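Local coordinates for nucleoside permease NupG (Escherichia coli K-12, PDB 7DLA), which imports purine and pyrimidine nucleosides across the inner membrane together with protons, driven by the proton motive force, at residues H76-Q88 against H159-V173. The protein carries 1 engineered substitution. Numbering follows the deposited sequence.
Sequences HTIGAITLFMAAQ and HMQLYIGAALSAILV
Two transmembrane helices of this major facilitator superfamily transporter, helix 68-86 and helix 160-177, pack antiparallel here through Ala80, Leu83 and Phe84 on one side and Leu162, Tyr163 and Ala166 on the other. The segment axes come within 7.9 Å, with 164° between their directions. This is consistent with the small residues at the crossing: the CA atoms of Ala80 and Ala166 are 4.2 Å apart. Leu83 is a knob in the hole formed by Leu162, Gly165, Ala166 and Ser169. Its CG lies beside the backbone N. From there CD2 meets Leu162 CD2, and CD1 reaches the Ser169 hydroxyl oxygen. That oxygen donates a hydrogen bond to the carbonyl of its own helix, Ser169 OG to Gly165 O at 2.7 Å, from above the carbonyl plane. The same carbonyl oxygen also accepts the backbone bond from Ser169 N. No hydrogen bond crosses between the segments, so the contact rests on apolar packing.

Toward the periplasmic end, Ala87 CB sits over the centre of one face of the Tyr163 ring, 3.9 Å from its centroid, as a CH-pi contact. The Phe84 ring lies obliquely to that of Tyr163, with centroids 5.4 Å apart and planes at 49°. Gln88 CG touches Tyr163 OH. With an alanine in place of Tyr163, the Ala87 methyl would probably lose the ring face it packs on, and the Phe84 ring its neighbour.

At the other end His76 faces Leu172. The imidazole NE2 is hydrogen-bonded to Gln14 of helix 3-19, and Leu17 of that helix touches Ser169 and Leu172. Leu172 turns its CG away from its own backbone N (chi1 -169°), and its CD2 methyl lies over one face of the His76 imidazole.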
ATOM      1  N   HIS A  76      -3.165 -17.409  -1.843  1.00 55.47           N
ATOM      2  CA  HIS A  76      -1.768 -17.309  -2.244  1.00 55.85           C
ATOM      3  C   HIS A  76      -1.399 -18.301  -3.325  1.00 55.73           C
ATOM      4  O   HIS A  76      -0.494 -18.033  -4.111  1.00 54.90           O
ATOM      5  CB  HIS A  76      -0.869 -17.495  -1.045  1.00 55.80           C
ATOM      6  CG  HIS A  76      -0.895 -16.340  -0.117  1.00 56.23           C
ATOM      7  ND1 HIS A  76      -1.036 -15.056  -0.578  1.00 57.72           N
ATOM      8  CD2 HIS A  76      -0.835 -16.259   1.231  1.00 56.22           C
ATOM      9  CE1 HIS A  76      -1.028 -14.227   0.448  1.00 60.41           C
ATOM     10  NE2 HIS A  76      -0.905 -14.932   1.557  1.00 57.14           N
ATOM     11  N   THR A  77      -2.037 -19.462  -3.354  1.00 55.61           N
ATOM     12  CA  THR A  77      -1.918 -20.305  -4.526  1.00 54.87           C
ATOM     13  C   THR A  77      -2.243 -19.531  -5.798  1.00 55.74           C
ATOM     14  O   THR A  77      -1.461 -19.539  -6.758  1.00 55.59           O
ATOM     15  CB  THR A  77      -2.850 -21.485  -4.373  1.00 55.19           C
ATOM     16  OG1 THR A  77      -2.662 -22.021  -3.055  1.00 55.07           O
ATOM     17  CG2 THR A  77      -2.587 -22.507  -5.493  1.00 55.08           C
ATOM     18  N   ILE A  78      -3.416 -18.901  -5.843  1.00 55.11           N
ATOM     19  CA  ILE A  78      -3.756 -18.130  -7.027  1.00 55.18           C
ATOM     20  C   ILE A  78      -2.722 -17.045  -7.235  1.00 56.06           C
ATOM     21  O   ILE A  78      -2.262 -16.823  -8.355  1.00 56.64           O
ATOM     22  CB  ILE A  78      -5.173 -17.543  -6.936  1.00 55.63           C
ATOM     23  CG1 ILE A  78      -6.209 -18.589  -7.344  1.00 54.72           C
ATOM     24  CG2 ILE A  78      -5.278 -16.320  -7.833  1.00 56.16           C
ATOM     25  CD1 ILE A  78      -7.609 -18.011  -7.615  1.00 53.41           C
ATOM     26  N   GLY A  79      -2.346 -16.352  -6.160  1.00 55.76           N
ATOM     27  CA  GLY A  79      -1.320 -15.329  -6.246  1.00 56.27           C
ATOM     28  C   GLY A  79      -0.077 -15.852  -6.941  1.00 56.10           C
ATOM     29  O   GLY A  79       0.483 -15.203  -7.827  1.00 56.48           O
ATOM     30  N   ALA A  80       0.353 -17.059  -6.570  1.00 55.85           N
ATOM     31  CA  ALA A  80       1.581 -17.626  -7.114  1.00 55.12           C
ATOM     32  C   ALA A  80       1.443 -17.911  -8.604  1.00 56.30           C
ATOM     33  O   ALA A  80       2.271 -17.472  -9.416  1.00 56.23           O
ATOM     34  CB  ALA A  80       1.933 -18.896  -6.347  1.00 53.76           C
ATOM     35  N   ILE A  81       0.398 -18.657  -8.978  1.00 56.34           N
ATOM     36  CA  ILE A  81       0.183 -18.984 -10.389  1.00 56.64           C
ATOM     37  C   ILE A  81       0.187 -17.717 -11.235  1.00 57.89           C
ATOM     38  O   ILE A  81       0.828 -17.661 -12.299  1.00 58.96           O
ATOM     39  CB  ILE A  81      -1.123 -19.782 -10.577  1.00 56.62           C
ATOM     40  CG1 ILE A  81      -0.897 -21.274 -10.354  1.00 55.26           C
ATOM     41  CG2 ILE A  81      -1.689 -19.562 -11.971  1.00 57.32           C
ATOM     42  CD1 ILE A  81      -2.176 -22.057 -10.238  1.00 55.94           C
ATOM     43  N   THR A  82      -0.508 -16.669 -10.763  1.00 57.14           N
ATOM     44  CA  THR A  82      -0.635 -15.459 -11.569  1.00 57.20           C
ATOM     45  C   THR A  82       0.693 -14.723 -11.665  1.00 57.28           C
ATOM     46  O   THR A  82       1.042 -14.200 -12.725  1.00 57.75           O
ATOM     47  CB  THR A  82      -1.715 -14.532 -11.004  1.00 59.14           C
ATOM     48  OG1 THR A  82      -1.397 -14.156  -9.659  1.00 63.75           O
ATOM     49  CG2 THR A  82      -3.085 -15.207 -11.034  1.00 58.67           C
ATOM     50  N   LEU A  83       1.436 -14.644 -10.562  1.00 57.07           N
ATOM     51  CA  LEU A  83       2.715 -13.934 -10.571  1.00 57.19           C
ATOM     52  C   LEU A  83       3.674 -14.566 -11.592  1.00 57.88           C
ATOM     53  O   LEU A  83       4.359 -13.863 -12.367  1.00 57.86           O
ATOM     54  CB  LEU A  83       3.268 -13.950  -9.131  1.00 56.20           C
ATOM     55  CG  LEU A  83       2.601 -12.893  -8.217  1.00 56.34           C
ATOM     56  CD1 LEU A  83       2.665 -13.217  -6.739  1.00 54.53           C
ATOM     57  CD2 LEU A  83       3.173 -11.508  -8.447  1.00 57.58           C
ATOM     58  N   PHE A  84       3.682 -15.903 -11.630  1.00 61.49           N
ATOM     59  CA  PHE A  84       4.410 -16.642 -12.656  1.00 57.86           C
ATOM     60  C   PHE A  84       3.967 -16.178 -14.042  1.00 58.55           C
ATOM     61  O   PHE A  84       4.784 -15.686 -14.830  1.00 58.95           O
ATOM     62  CB  PHE A  84       4.156 -18.142 -12.452  1.00 57.47           C
ATOM     63  CG  PHE A  84       4.707 -19.038 -13.534  1.00 57.87           C
ATOM     64  CD1 PHE A  84       6.004 -19.519 -13.437  1.00 57.78           C
ATOM     65  CD2 PHE A  84       3.928 -19.425 -14.621  1.00 58.05           C
ATOM     66  CE1 PHE A  84       6.526 -20.346 -14.405  1.00 57.59           C
ATOM     67  CE2 PHE A  84       4.442 -20.243 -15.603  1.00 58.93           C
ATOM     68  CZ  PHE A  84       5.746 -20.708 -15.499  1.00 58.06           C
ATOM     69  N   MET A  85       2.652 -16.281 -14.334  1.00 57.79           N
ATOM     70  CA  MET A  85       2.148 -15.867 -15.648  1.00 58.21           C
ATOM     71  C   MET A  85       2.495 -14.421 -15.961  1.00 59.57           C
ATOM     72  O   MET A  85       2.673 -14.049 -17.126  1.00 60.96           O
ATOM     73  CB  MET A  85       0.637 -16.025 -15.739  1.00 57.14           C
ATOM     74  CG  MET A  85       0.101 -17.416 -15.839  1.00 57.14           C
ATOM     75  SD  MET A  85      -1.702 -17.295 -15.858  1.00 54.88           S
ATOM     76  CE  MET A  85      -2.080 -17.319 -17.625  1.00 53.33           C
ATOM     77  N   ALA A  86       2.547 -13.580 -14.934  1.00 59.31           N
ATOM     78  CA  ALA A  86       2.796 -12.159 -15.140  1.00 59.81           C
ATOM     79  C   ALA A  86       4.221 -11.926 -15.628  1.00 60.24           C
ATOM     80  O   ALA A  86       4.464 -11.025 -16.446  1.00 60.61           O
ATOM     81  CB  ALA A  86       2.506 -11.382 -13.839  1.00 58.43           C
ATOM     82  N   ALA A  87       5.172 -12.740 -15.149  1.00 60.33           N
ATOM     83  CA  ALA A  87       6.515 -12.681 -15.721  1.00 60.12           C
ATOM     84  C   ALA A  87       6.559 -13.123 -17.190  1.00 61.37           C
ATOM     85  O   ALA A  87       7.586 -12.938 -17.847  1.00 60.56           O
ATOM     86  CB  ALA A  87       7.477 -13.502 -14.879  1.00 58.55           C
ATOM     87  N   GLN A  88       5.469 -13.668 -17.731  1.00 62.45           N
ATOM     88  CA  GLN A  88       5.366 -14.006 -19.147  1.00 64.34           C
ATOM     89  C   GLN A  88       4.418 -13.088 -19.917  1.00 64.30           C
ATOM     90  O   GLN A  88       4.053 -13.380 -21.060  1.00 65.06           O
ATOM     91  CB  GLN A  88       4.942 -15.466 -19.303  1.00 65.74           C
ATOM     92  CG  GLN A  88       5.848 -16.450 -18.593  1.00 67.49           C
ATOM     93  CD  GLN A  88       5.989 -17.719 -19.405  1.00 78.08           C
ATOM     94  OE1 GLN A  88       5.048 -18.523 -19.487  1.00 84.59           O
ATOM     95  NE2 GLN A  88       7.120 -17.850 -20.114  1.00 75.40           N
ATOM     96  N   HIS A 159      11.972  -8.941 -15.080  1.00 58.90           N
ATOM     97  CA  HIS A 159      10.809  -9.801 -14.829  1.00 58.73           C
ATOM     98  C   HIS A 159      11.104 -10.867 -13.785  1.00 58.03           C
ATOM     99  O   HIS A 159      10.214 -11.632 -13.387  1.00 57.26           O
ATOM    100  CB  HIS A 159      10.356 -10.524 -16.103  1.00 59.44           C
ATOM    101  CG  HIS A 159      11.240 -11.673 -16.484  1.00 59.23           C
ATOM    102  ND1 HIS A 159      12.614 -11.565 -16.556  1.00 62.21           N
ATOM    103  CD2 HIS A 159      10.952 -12.970 -16.743  1.00 58.69           C
ATOM    104  CE1 HIS A 159      13.130 -12.737 -16.886  1.00 58.79           C
ATOM    105  NE2 HIS A 159      12.143 -13.607 -17.000  1.00 58.54           N
ATOM    106  N   MET A 160      12.368 -10.962 -13.386  1.00 57.95           N
ATOM    107  CA  MET A 160      12.743 -11.926 -12.368  1.00 57.53           C
ATOM    108  C   MET A 160      12.027 -11.662 -11.055  1.00 56.34           C
ATOM    109  O   MET A 160      11.601 -12.605 -10.374  1.00 55.06           O
ATOM    110  CB  MET A 160      14.259 -11.901 -12.198  1.00 58.39           C
ATOM    111  CG  MET A 160      14.959 -12.914 -13.075  1.00 58.08           C
ATOM    112  SD  MET A 160      14.372 -14.505 -12.510  1.00 56.49           S
ATOM    113  CE  MET A 160      14.887 -14.407 -10.811  1.00 57.19           C
ATOM    114  N   GLN A 161      11.885 -10.386 -10.692  1.00 56.49           N
ATOM    115  CA  GLN A 161      11.200 -10.034  -9.455  1.00 56.76           C
ATOM    116  C   GLN A 161       9.908 -10.823  -9.313  1.00 55.72           C
ATOM    117  O   GLN A 161       9.586 -11.314  -8.222  1.00 54.42           O
ATOM    118  CB  GLN A 161      10.929  -8.531  -9.437  1.00 57.66           C
ATOM    119  CG  GLN A 161       9.983  -8.090 -10.538  1.00 60.88           C
ATOM    120  CD  GLN A 161       9.722  -6.606 -10.512  1.00 57.93           C
ATOM    121  OE1 GLN A 161      10.499  -5.874  -9.935  1.00 58.14           O
ATOM    122  NE2 GLN A 161       8.659  -6.150 -11.165  1.00 57.24           N
ATOM    123  N   LEU A 162       9.201 -11.022 -10.430  1.00 55.59           N
ATOM    124  CA  LEU A 162       7.905 -11.692 -10.414  1.00 55.54           C
ATOM    125  C   LEU A 162       8.059 -13.192 -10.161  1.00 55.03           C
ATOM    126  O   LEU A 162       7.262 -13.803  -9.424  1.00 54.85           O
ATOM    127  CB  LEU A 162       7.209 -11.445 -11.747  1.00 56.62           C
ATOM    128  CG  LEU A 162       6.461 -10.129 -11.961  1.00 57.93           C
ATOM    129  CD1 LEU A 162       5.805 -10.184 -13.301  1.00 59.03           C
ATOM    130  CD2 LEU A 162       5.429  -9.819 -10.890  1.00 59.09           C
ATOM    131  N   TYR A 163       9.074 -13.809 -10.769  1.00 54.94           N
ATOM    132  CA  TYR A 163       9.326 -15.218 -10.492  1.00 54.34           C
ATOM    133  C   TYR A 163       9.603 -15.414  -9.015  1.00 52.70           C
ATOM    134  O   TYR A 163       9.077 -16.339  -8.392  1.00 51.90           O
ATOM    135  CB  TYR A 163      10.491 -15.733 -11.349  1.00 54.81           C
ATOM    136  CG  TYR A 163       9.992 -16.227 -12.669  1.00 55.02           C
ATOM    137  CD1 TYR A 163       8.743 -16.798 -12.756  1.00 55.55           C
ATOM    138  CD2 TYR A 163      10.725 -16.062 -13.833  1.00 56.10           C
ATOM    139  CE1 TYR A 163       8.238 -17.227 -13.938  1.00 56.56           C
ATOM    140  CE2 TYR A 163      10.215 -16.485 -15.053  1.00 56.40           C
ATOM    141  CZ  TYR A 163       8.960 -17.076 -15.088  1.00 56.90           C
ATOM    142  OH  TYR A 163       8.383 -17.522 -16.256  1.00 58.58           O
ATOM    143  N   ILE A 164      10.387 -14.508  -8.433  1.00 52.43           N
ATOM    144  CA  ILE A 164      10.739 -14.594  -7.021  1.00 52.42           C
ATOM    145  C   ILE A 164       9.502 -14.413  -6.139  1.00 52.20           C
ATOM    146  O   ILE A 164       9.323 -15.119  -5.144  1.00 51.78           O
ATOM    147  CB  ILE A 164      11.819 -13.545  -6.710  1.00 52.56           C
ATOM    148  CG1 ILE A 164      13.011 -13.757  -7.634  1.00 53.58           C
ATOM    149  CG2 ILE A 164      12.238 -13.611  -5.259  1.00 51.18           C
ATOM    150  CD1 ILE A 164      14.128 -12.794  -7.384  1.00 55.24           C
ATOM    151  N   GLY A 165       8.637 -13.463  -6.476  1.00 52.98           N
ATOM    152  CA  GLY A 165       7.421 -13.294  -5.700  1.00 52.44           C
ATOM    153  C   GLY A 165       6.540 -14.529  -5.718  1.00 51.64           C
ATOM    154  O   GLY A 165       6.018 -14.951  -4.684  1.00 51.75           O
ATOM    155  N   ALA A 166       6.343 -15.117  -6.898  1.00 51.93           N
ATOM    156  CA  ALA A 166       5.600 -16.379  -6.959  1.00 52.44           C
ATOM    157  C   ALA A 166       6.285 -17.484  -6.153  1.00 51.45           C
ATOM    158  O   ALA A 166       5.620 -18.319  -5.525  1.00 51.05           O
ATOM    159  CB  ALA A 166       5.435 -16.815  -8.417  1.00 54.78           C
ATOM    160  N   ALA A 167       7.615 -17.523  -6.190  1.00 51.63           N
ATOM    161  CA  ALA A 167       8.344 -18.533  -5.443  1.00 50.66           C
ATOM    162  C   ALA A 167       8.091 -18.388  -3.957  1.00 49.60           C
ATOM    163  O   ALA A 167       7.872 -19.388  -3.261  1.00 50.19           O
ATOM    164  CB  ALA A 167       9.828 -18.424  -5.761  1.00 50.95           C
ATOM    165  N   LEU A 168       8.084 -17.141  -3.464  1.00 51.88           N
ATOM    166  CA  LEU A 168       7.742 -16.884  -2.067  1.00 50.22           C
ATOM    167  C   LEU A 168       6.301 -17.272  -1.790  1.00 50.48           C
ATOM    168  O   LEU A 168       5.992 -17.808  -0.728  1.00 50.17           O
ATOM    169  CB  LEU A 168       7.898 -15.416  -1.682  1.00 50.42           C
ATOM    170  CG  LEU A 168       9.213 -14.676  -1.419  1.00 50.40           C
ATOM    171  CD1 LEU A 168      10.242 -15.517  -0.617  1.00 48.99           C
ATOM    172  CD2 LEU A 168       9.774 -13.795  -2.507  1.00 50.93           C
ATOM    173  N   SER A 169       5.403 -16.985  -2.728  1.00 49.41           N
ATOM    174  CA  SER A 169       3.995 -17.297  -2.518  1.00 52.39           C
ATOM    175  C   SER A 169       3.797 -18.791  -2.373  1.00 50.96           C
ATOM    176  O   SER A 169       3.014 -19.237  -1.543  1.00 52.56           O
ATOM    177  CB  SER A 169       3.140 -16.755  -3.664  1.00 52.00           C
ATOM    178  OG  SER A 169       3.481 -15.420  -3.956  1.00 51.63           O
ATOM    179  N   ALA A 170       4.506 -19.580  -3.172  1.00 52.11           N
ATOM    180  CA  ALA A 170       4.392 -21.033  -3.072  1.00 51.91           C
ATOM    181  C   ALA A 170       5.005 -21.555  -1.781  1.00 52.17           C
ATOM    182  O   ALA A 170       4.412 -22.402  -1.103  1.00 52.04           O
ATOM    183  CB  ALA A 170       5.059 -21.688  -4.270  1.00 50.46           C
ATOM    184  N   ILE A 171       6.214 -21.089  -1.461  1.00 50.89           N
ATOM    185  CA  ILE A 171       6.814 -21.363  -0.165  1.00 51.15           C
ATOM    186  C   ILE A 171       5.821 -21.049   0.936  1.00 52.87           C
ATOM    187  O   ILE A 171       5.607 -21.856   1.853  1.00 53.67           O
ATOM    188  CB  ILE A 171       8.099 -20.525  -0.026  1.00 50.03           C
ATOM    189  CG1 ILE A 171       9.086 -20.950  -1.131  1.00 49.79           C
ATOM    190  CG2 ILE A 171       8.640 -20.585   1.433  1.00 50.12           C
ATOM    191  CD1 ILE A 171      10.552 -20.691  -0.866  1.00 48.13           C
ATOM    192  N   LEU A 172       5.190 -19.879   0.846  1.00 53.21           N
ATOM    193  CA  LEU A 172       4.118 -19.479   1.743  1.00 53.41           C
ATOM    194  C   LEU A 172       3.022 -20.519   1.805  1.00 54.49           C
ATOM    195  O   LEU A 172       2.735 -21.031   2.882  1.00 56.32           O
ATOM    196  CB  LEU A 172       3.556 -18.114   1.319  1.00 53.48           C
ATOM    197  CG  LEU A 172       2.621 -17.473   2.322  1.00 54.97           C
ATOM    198  CD1 LEU A 172       3.274 -17.500   3.653  1.00 57.22           C
ATOM    199  CD2 LEU A 172       2.347 -16.036   1.930  1.00 56.65           C
ATOM    200  N   VAL A 173       2.378 -20.815   0.677  1.00 53.56           N
ATOM    201  CA  VAL A 173       1.271 -21.764   0.658  1.00 54.94           C
ATOM    202  C   VAL A 173       1.651 -23.029   1.401  1.00 54.45           C
ATOM    203  O   VAL A 173       0.895 -23.509   2.255  1.00 56.80           O
ATOM    204  CB  VAL A 173       0.797 -22.096  -0.766  1.00 54.12           C
ATOM    205  CG1 VAL A 173      -0.603 -22.692  -0.675  1.00 54.82           C
ATOM    206  CG2 VAL A 173       0.696 -20.835  -1.619  1.00 53.94           C
TER